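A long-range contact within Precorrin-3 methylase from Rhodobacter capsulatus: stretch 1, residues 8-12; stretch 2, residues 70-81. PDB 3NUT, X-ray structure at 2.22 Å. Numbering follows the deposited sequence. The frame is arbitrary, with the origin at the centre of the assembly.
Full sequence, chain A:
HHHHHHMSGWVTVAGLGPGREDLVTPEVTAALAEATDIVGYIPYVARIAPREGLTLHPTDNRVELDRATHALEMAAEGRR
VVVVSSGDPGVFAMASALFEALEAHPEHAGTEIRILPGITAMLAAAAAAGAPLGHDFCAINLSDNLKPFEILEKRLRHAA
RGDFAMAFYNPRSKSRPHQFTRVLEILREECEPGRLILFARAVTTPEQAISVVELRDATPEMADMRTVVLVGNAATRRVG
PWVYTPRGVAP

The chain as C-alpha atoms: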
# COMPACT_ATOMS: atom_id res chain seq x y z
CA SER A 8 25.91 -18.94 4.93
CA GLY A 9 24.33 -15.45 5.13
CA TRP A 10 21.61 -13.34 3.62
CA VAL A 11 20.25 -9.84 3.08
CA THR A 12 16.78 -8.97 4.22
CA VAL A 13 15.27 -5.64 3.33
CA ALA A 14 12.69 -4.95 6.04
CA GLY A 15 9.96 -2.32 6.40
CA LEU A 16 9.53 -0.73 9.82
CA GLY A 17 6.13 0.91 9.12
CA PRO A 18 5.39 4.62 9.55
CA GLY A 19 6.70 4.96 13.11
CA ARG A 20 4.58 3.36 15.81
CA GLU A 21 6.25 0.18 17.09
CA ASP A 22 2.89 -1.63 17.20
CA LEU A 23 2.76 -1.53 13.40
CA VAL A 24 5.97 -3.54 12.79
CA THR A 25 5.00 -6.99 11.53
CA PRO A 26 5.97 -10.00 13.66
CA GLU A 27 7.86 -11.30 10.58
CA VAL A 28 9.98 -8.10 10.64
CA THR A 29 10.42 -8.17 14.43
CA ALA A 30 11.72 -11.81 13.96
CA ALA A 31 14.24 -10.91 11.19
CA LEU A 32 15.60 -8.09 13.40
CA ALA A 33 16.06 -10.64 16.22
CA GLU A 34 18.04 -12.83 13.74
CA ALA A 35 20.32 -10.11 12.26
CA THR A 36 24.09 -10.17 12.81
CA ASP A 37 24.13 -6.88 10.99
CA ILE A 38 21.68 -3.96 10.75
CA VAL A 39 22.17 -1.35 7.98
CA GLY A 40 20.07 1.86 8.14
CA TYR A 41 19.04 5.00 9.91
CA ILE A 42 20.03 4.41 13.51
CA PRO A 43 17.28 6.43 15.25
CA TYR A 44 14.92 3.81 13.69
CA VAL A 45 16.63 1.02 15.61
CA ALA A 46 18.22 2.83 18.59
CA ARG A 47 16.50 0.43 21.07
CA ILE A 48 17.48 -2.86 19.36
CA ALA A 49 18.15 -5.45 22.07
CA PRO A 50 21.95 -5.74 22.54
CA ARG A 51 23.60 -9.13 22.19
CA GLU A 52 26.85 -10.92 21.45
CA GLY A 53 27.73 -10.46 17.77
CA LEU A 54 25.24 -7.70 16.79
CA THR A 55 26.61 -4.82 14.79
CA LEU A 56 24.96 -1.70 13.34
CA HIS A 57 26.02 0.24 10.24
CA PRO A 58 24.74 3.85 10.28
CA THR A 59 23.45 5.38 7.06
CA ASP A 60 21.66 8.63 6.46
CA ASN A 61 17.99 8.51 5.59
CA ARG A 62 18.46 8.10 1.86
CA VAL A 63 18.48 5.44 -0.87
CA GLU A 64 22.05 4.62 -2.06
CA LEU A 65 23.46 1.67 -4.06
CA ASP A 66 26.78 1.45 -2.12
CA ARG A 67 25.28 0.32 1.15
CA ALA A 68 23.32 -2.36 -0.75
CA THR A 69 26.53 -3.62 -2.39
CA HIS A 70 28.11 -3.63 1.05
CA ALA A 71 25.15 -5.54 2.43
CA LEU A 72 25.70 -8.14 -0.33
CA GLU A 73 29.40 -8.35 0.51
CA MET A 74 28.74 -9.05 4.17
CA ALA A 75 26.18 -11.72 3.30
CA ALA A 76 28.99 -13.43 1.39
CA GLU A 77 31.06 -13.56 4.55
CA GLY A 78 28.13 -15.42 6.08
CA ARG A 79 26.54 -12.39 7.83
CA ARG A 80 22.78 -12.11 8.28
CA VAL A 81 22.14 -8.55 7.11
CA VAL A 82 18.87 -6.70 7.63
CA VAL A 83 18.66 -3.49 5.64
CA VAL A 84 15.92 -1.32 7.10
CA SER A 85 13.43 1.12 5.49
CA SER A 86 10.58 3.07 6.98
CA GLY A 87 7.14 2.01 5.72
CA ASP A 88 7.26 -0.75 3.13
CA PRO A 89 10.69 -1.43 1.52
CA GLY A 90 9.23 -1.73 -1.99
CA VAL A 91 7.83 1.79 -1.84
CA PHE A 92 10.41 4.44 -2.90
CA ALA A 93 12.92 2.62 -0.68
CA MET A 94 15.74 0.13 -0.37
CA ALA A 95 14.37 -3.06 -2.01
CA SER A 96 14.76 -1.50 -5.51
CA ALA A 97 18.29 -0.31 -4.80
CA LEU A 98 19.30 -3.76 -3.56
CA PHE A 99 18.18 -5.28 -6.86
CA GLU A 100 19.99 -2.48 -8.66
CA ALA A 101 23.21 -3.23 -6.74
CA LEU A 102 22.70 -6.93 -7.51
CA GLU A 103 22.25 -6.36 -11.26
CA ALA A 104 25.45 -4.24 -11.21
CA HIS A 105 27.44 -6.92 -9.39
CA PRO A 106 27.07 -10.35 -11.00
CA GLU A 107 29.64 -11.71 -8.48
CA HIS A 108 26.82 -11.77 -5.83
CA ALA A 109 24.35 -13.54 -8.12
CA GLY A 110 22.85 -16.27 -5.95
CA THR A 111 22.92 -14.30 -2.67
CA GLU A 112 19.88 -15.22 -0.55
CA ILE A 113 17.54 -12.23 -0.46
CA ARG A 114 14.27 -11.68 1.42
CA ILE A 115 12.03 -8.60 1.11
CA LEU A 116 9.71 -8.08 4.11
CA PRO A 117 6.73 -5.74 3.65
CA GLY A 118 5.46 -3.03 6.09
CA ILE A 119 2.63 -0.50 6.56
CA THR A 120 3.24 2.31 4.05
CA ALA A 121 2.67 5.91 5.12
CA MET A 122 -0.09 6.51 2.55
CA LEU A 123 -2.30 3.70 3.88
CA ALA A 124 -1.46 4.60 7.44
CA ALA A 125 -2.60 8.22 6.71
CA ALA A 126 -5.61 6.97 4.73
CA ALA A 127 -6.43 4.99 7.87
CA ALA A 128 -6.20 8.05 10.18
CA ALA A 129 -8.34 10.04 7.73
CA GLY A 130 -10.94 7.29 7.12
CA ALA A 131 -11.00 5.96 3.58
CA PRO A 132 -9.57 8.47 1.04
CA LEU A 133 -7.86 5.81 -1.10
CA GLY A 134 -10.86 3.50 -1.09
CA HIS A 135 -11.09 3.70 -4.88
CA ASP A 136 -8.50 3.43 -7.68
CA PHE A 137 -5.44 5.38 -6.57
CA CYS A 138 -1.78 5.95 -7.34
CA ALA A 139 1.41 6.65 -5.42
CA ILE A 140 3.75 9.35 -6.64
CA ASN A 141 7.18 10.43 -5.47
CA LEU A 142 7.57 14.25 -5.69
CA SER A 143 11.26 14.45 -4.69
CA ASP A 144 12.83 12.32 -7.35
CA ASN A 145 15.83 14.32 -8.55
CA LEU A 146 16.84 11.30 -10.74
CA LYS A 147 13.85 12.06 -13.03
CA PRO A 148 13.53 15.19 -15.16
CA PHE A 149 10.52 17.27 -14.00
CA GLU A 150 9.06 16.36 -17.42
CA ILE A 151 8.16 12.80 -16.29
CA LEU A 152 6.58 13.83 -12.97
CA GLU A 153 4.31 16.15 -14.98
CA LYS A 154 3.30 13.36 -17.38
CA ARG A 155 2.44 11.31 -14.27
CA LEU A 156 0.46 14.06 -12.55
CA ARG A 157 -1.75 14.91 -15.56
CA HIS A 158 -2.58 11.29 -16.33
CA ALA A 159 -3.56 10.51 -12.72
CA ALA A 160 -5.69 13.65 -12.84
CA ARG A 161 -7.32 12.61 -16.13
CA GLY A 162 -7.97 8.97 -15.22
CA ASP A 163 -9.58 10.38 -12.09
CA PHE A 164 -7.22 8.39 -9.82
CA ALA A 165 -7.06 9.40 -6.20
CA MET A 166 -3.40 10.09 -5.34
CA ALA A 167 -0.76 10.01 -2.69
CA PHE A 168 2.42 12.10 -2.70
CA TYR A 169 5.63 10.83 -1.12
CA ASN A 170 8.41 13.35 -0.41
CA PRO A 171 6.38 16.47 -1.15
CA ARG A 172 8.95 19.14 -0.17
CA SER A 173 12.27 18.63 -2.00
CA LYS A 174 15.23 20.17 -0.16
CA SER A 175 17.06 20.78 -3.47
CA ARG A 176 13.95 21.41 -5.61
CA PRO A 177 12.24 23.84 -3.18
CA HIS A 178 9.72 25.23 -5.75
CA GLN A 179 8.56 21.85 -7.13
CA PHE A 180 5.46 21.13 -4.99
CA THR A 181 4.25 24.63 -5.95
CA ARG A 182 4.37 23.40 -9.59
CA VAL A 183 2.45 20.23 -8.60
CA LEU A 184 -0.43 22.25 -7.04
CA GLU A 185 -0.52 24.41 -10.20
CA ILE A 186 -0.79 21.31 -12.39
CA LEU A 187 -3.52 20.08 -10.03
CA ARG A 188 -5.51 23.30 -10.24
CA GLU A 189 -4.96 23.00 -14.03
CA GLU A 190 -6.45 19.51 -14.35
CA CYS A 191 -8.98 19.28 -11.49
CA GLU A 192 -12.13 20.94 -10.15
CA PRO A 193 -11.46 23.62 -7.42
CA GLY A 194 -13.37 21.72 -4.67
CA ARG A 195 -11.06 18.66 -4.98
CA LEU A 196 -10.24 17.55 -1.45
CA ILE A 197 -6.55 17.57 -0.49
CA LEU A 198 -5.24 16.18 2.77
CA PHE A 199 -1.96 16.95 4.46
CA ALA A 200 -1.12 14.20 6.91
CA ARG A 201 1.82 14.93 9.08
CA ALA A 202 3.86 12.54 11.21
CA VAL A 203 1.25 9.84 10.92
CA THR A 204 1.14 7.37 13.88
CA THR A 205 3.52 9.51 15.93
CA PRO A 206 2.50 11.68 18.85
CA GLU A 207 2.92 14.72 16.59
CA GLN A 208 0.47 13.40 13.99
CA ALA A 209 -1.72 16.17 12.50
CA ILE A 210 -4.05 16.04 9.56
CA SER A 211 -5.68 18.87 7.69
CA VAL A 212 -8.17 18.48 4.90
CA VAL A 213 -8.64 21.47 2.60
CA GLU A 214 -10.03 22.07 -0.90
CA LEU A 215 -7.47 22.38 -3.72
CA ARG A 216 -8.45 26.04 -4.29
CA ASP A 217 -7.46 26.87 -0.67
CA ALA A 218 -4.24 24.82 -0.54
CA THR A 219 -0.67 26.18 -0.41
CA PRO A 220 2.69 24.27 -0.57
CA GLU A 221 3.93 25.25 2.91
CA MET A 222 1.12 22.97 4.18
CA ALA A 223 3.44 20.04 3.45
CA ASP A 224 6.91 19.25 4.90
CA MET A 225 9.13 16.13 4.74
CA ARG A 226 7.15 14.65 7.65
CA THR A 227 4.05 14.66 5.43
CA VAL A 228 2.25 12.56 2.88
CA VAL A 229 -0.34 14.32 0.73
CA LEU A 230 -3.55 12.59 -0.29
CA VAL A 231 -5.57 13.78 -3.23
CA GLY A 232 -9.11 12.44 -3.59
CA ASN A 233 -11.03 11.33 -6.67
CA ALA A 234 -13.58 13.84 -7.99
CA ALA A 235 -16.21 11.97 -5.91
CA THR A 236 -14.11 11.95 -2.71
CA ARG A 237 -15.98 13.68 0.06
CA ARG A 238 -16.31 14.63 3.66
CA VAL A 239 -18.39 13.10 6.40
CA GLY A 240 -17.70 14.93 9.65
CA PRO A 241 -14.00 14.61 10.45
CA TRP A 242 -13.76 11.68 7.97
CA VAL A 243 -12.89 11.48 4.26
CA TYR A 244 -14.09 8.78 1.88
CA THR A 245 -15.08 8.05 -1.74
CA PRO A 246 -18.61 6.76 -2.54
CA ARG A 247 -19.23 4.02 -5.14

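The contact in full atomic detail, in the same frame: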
# COMPACT_ATOMS: atom_id res chain seq x y z
N SER A 8 26.80 -19.27 6.08
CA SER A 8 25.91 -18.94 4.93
C SER A 8 24.88 -17.84 5.29
O SER A 8 23.92 -18.09 6.04
CB SER A 8 25.23 -20.19 4.39
OG SER A 8 24.82 -19.95 3.04
N GLY A 9 25.10 -16.63 4.75
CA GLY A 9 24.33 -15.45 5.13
C GLY A 9 23.21 -15.03 4.20
O GLY A 9 22.89 -15.71 3.23
N TRP A 10 22.61 -13.88 4.50
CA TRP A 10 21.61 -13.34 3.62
C TRP A 10 21.42 -11.84 3.78
O TRP A 10 22.04 -11.22 4.62
CB TRP A 10 20.28 -14.05 3.83
CG TRP A 10 19.88 -14.38 5.25
CD1 TRP A 10 19.82 -15.62 5.81
CD2 TRP A 10 19.41 -13.47 6.25
NE1 TRP A 10 19.35 -15.54 7.10
CE2 TRP A 10 19.08 -14.24 7.40
CE3 TRP A 10 19.23 -12.08 6.29
CZ2 TRP A 10 18.58 -13.66 8.60
CZ3 TRP A 10 18.75 -11.50 7.48
CH2 TRP A 10 18.44 -12.29 8.62
N VAL A 11 20.55 -11.26 2.97
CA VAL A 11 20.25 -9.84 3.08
C VAL A 11 18.73 -9.79 3.12
O VAL A 11 18.05 -10.28 2.22
CB VAL A 11 20.77 -9.03 1.84
CG1 VAL A 11 20.32 -7.59 1.88
CG2 VAL A 11 22.30 -9.12 1.71
N THR A 12 18.20 -9.18 4.16
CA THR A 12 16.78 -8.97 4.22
C THR A 12 16.58 -7.47 4.13
O THR A 12 17.26 -6.69 4.80
CB THR A 12 16.20 -9.52 5.55
OG1 THR A 12 16.24 -10.95 5.54
CG2 THR A 12 14.73 -9.06 5.75
N HIS A 70 27.41 -3.25 -0.16
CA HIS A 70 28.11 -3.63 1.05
C HIS A 70 27.34 -4.70 1.81
O HIS A 70 27.95 -5.63 2.34
CB HIS A 70 28.33 -2.41 1.93
CG HIS A 70 29.00 -2.72 3.24
ND1 HIS A 70 28.61 -2.14 4.43
CD2 HIS A 70 30.03 -3.54 3.54
CE1 HIS A 70 29.39 -2.58 5.40
NE2 HIS A 70 30.26 -3.44 4.89
N ALA A 71 26.02 -4.54 1.85
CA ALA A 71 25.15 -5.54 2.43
C ALA A 71 25.37 -6.91 1.76
O ALA A 71 25.47 -7.93 2.44
CB ALA A 71 23.70 -5.11 2.29
N LEU A 72 25.45 -6.91 0.42
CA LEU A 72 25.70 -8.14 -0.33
C LEU A 72 27.05 -8.74 0.02
O LEU A 72 27.17 -9.97 0.10
CB LEU A 72 25.61 -7.90 -1.84
CG LEU A 72 24.31 -7.50 -2.51
CD1 LEU A 72 24.65 -7.19 -3.96
CD2 LEU A 72 23.28 -8.63 -2.44
N GLU A 73 28.04 -7.89 0.25
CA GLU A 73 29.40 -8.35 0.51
C GLU A 73 29.49 -9.02 1.85
O GLU A 73 30.26 -9.98 2.01
CB GLU A 73 30.41 -7.19 0.48
CG GLU A 73 30.74 -6.66 -0.92
CD GLU A 73 31.42 -5.28 -0.87
OE1 GLU A 73 31.78 -4.81 0.23
OE2 GLU A 73 31.61 -4.65 -1.92
N MET A 74 28.74 -8.49 2.82
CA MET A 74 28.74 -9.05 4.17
C MET A 74 28.03 -10.41 4.15
O MET A 74 28.46 -11.34 4.81
CB MET A 74 28.07 -8.12 5.17
CG MET A 74 28.76 -6.76 5.41
SD MET A 74 27.72 -5.68 6.53
CE MET A 74 28.56 -6.10 7.96
N ALA A 75 26.95 -10.50 3.38
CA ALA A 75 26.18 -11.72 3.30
C ALA A 75 27.06 -12.84 2.76
O ALA A 75 26.88 -14.00 3.10
CB ALA A 75 24.94 -11.54 2.44
N ALA A 76 28.05 -12.47 1.95
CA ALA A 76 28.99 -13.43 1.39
C ALA A 76 30.01 -13.88 2.42
O ALA A 76 30.60 -14.96 2.27
CB ALA A 76 29.68 -12.87 0.16
N GLU A 77 30.23 -13.09 3.46
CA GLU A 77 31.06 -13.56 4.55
C GLU A 77 30.26 -14.40 5.52
O GLU A 77 30.78 -14.75 6.58
CB GLU A 77 31.63 -12.39 5.36
CG GLU A 77 32.43 -11.41 4.59
CD GLU A 77 32.72 -10.17 5.42
OE1 GLU A 77 32.26 -10.10 6.59
OE2 GLU A 77 33.40 -9.27 4.89
N GLY A 78 29.01 -14.67 5.19
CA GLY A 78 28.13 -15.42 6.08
C GLY A 78 27.27 -14.60 7.05
O GLY A 78 26.52 -15.17 7.82
N ARG A 79 27.35 -13.28 6.96
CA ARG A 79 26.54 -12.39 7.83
C ARG A 79 25.04 -12.37 7.47
O ARG A 79 24.66 -12.56 6.32
CB ARG A 79 27.16 -10.97 7.87
CG ARG A 79 28.49 -10.90 8.66
CD ARG A 79 29.37 -9.69 8.29
NE ARG A 79 29.53 -8.73 9.40
CZ ARG A 79 30.33 -7.65 9.39
NH1 ARG A 79 31.08 -7.34 8.33
NH2 ARG A 79 30.37 -6.86 10.47
N ARG A 80 24.21 -12.18 8.47
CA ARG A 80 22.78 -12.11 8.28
C ARG A 80 22.40 -10.63 8.39
O ARG A 80 22.26 -10.09 9.49
CB ARG A 80 22.04 -12.98 9.33
CG ARG A 80 22.07 -14.47 9.06
CD ARG A 80 21.57 -15.30 10.24
NE ARG A 80 22.74 -15.76 10.97
CZ ARG A 80 22.86 -15.80 12.29
NH1 ARG A 80 21.87 -15.40 13.09
NH2 ARG A 80 24.01 -16.21 12.81
N VAL A 81 22.21 -10.00 7.23
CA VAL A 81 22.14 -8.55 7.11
C VAL A 81 20.69 -8.14 6.90
O VAL A 81 20.05 -8.58 5.95
CB VAL A 81 22.99 -8.04 5.92
CG1 VAL A 81 23.13 -6.54 5.94
CG2 VAL A 81 24.41 -8.70 5.93

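Two strands pair in parallel here, and the helix that leads into one of them packs across the other. The ladder is short and regular: Trp10 N donates to Arg79 O (3.0 Å), Val81 N to Trp10 O (2.9 Å), and Thr12 N to Val81 O (2.6 Å). Trp10 thus faces Arg80, and Val11 faces Val81, their side chains alternating between the two faces of the sheet.

On the face bearing the valines, Val11 is the bump. Its chi1 of 174° (t) places CG2 3.7 Å from Ala75 CB and 3.5 Å from Ala71 O, while its CG1 lies 4.2 Å from Ala71 CB. Leu72 points away at CA-to-CB, yet its end returns, bringing CD2 to 4.3 Å from Val11 CG2. Ala71 and Ala75, one turn apart and both pointing toward the strand, keep the helix surface low; the axes approach to 7.3 Å.

One close fit has no side chain at all. Gly9 CA lies 3.1 Å from Arg79 O, in a CA-H...O contact, and 3.6 Å from Ala75 O. A CB on Gly9 would point into this hollow and clash with both oxygens. Beside it, Gly78 is the first residue to leave helical phi/psi, with a positive phi in a Schellman motif, where Gly78 N bonds to Ala75 O (3.1 Å) and Arg79 N to Met74 O (3.1 Å). These backbone angles would jam a CB against the preceding carbonyl, so glycine suits the turn that brings the chain from helix to strand.

On the other face, Trp10 (chi1 41°, p) lays its ring against the aliphatic root of Arg80. Arg80 CB sits 3.6 Å from the centroid of the six-membered ring, nearly along its normal, and Arg80 CG is 3.4 Å from Trp10 CE2. Its CB and CG cover one face of the buried indole, while the end leads away and NH1 is hydrogen-bonded elsewhere in the structure.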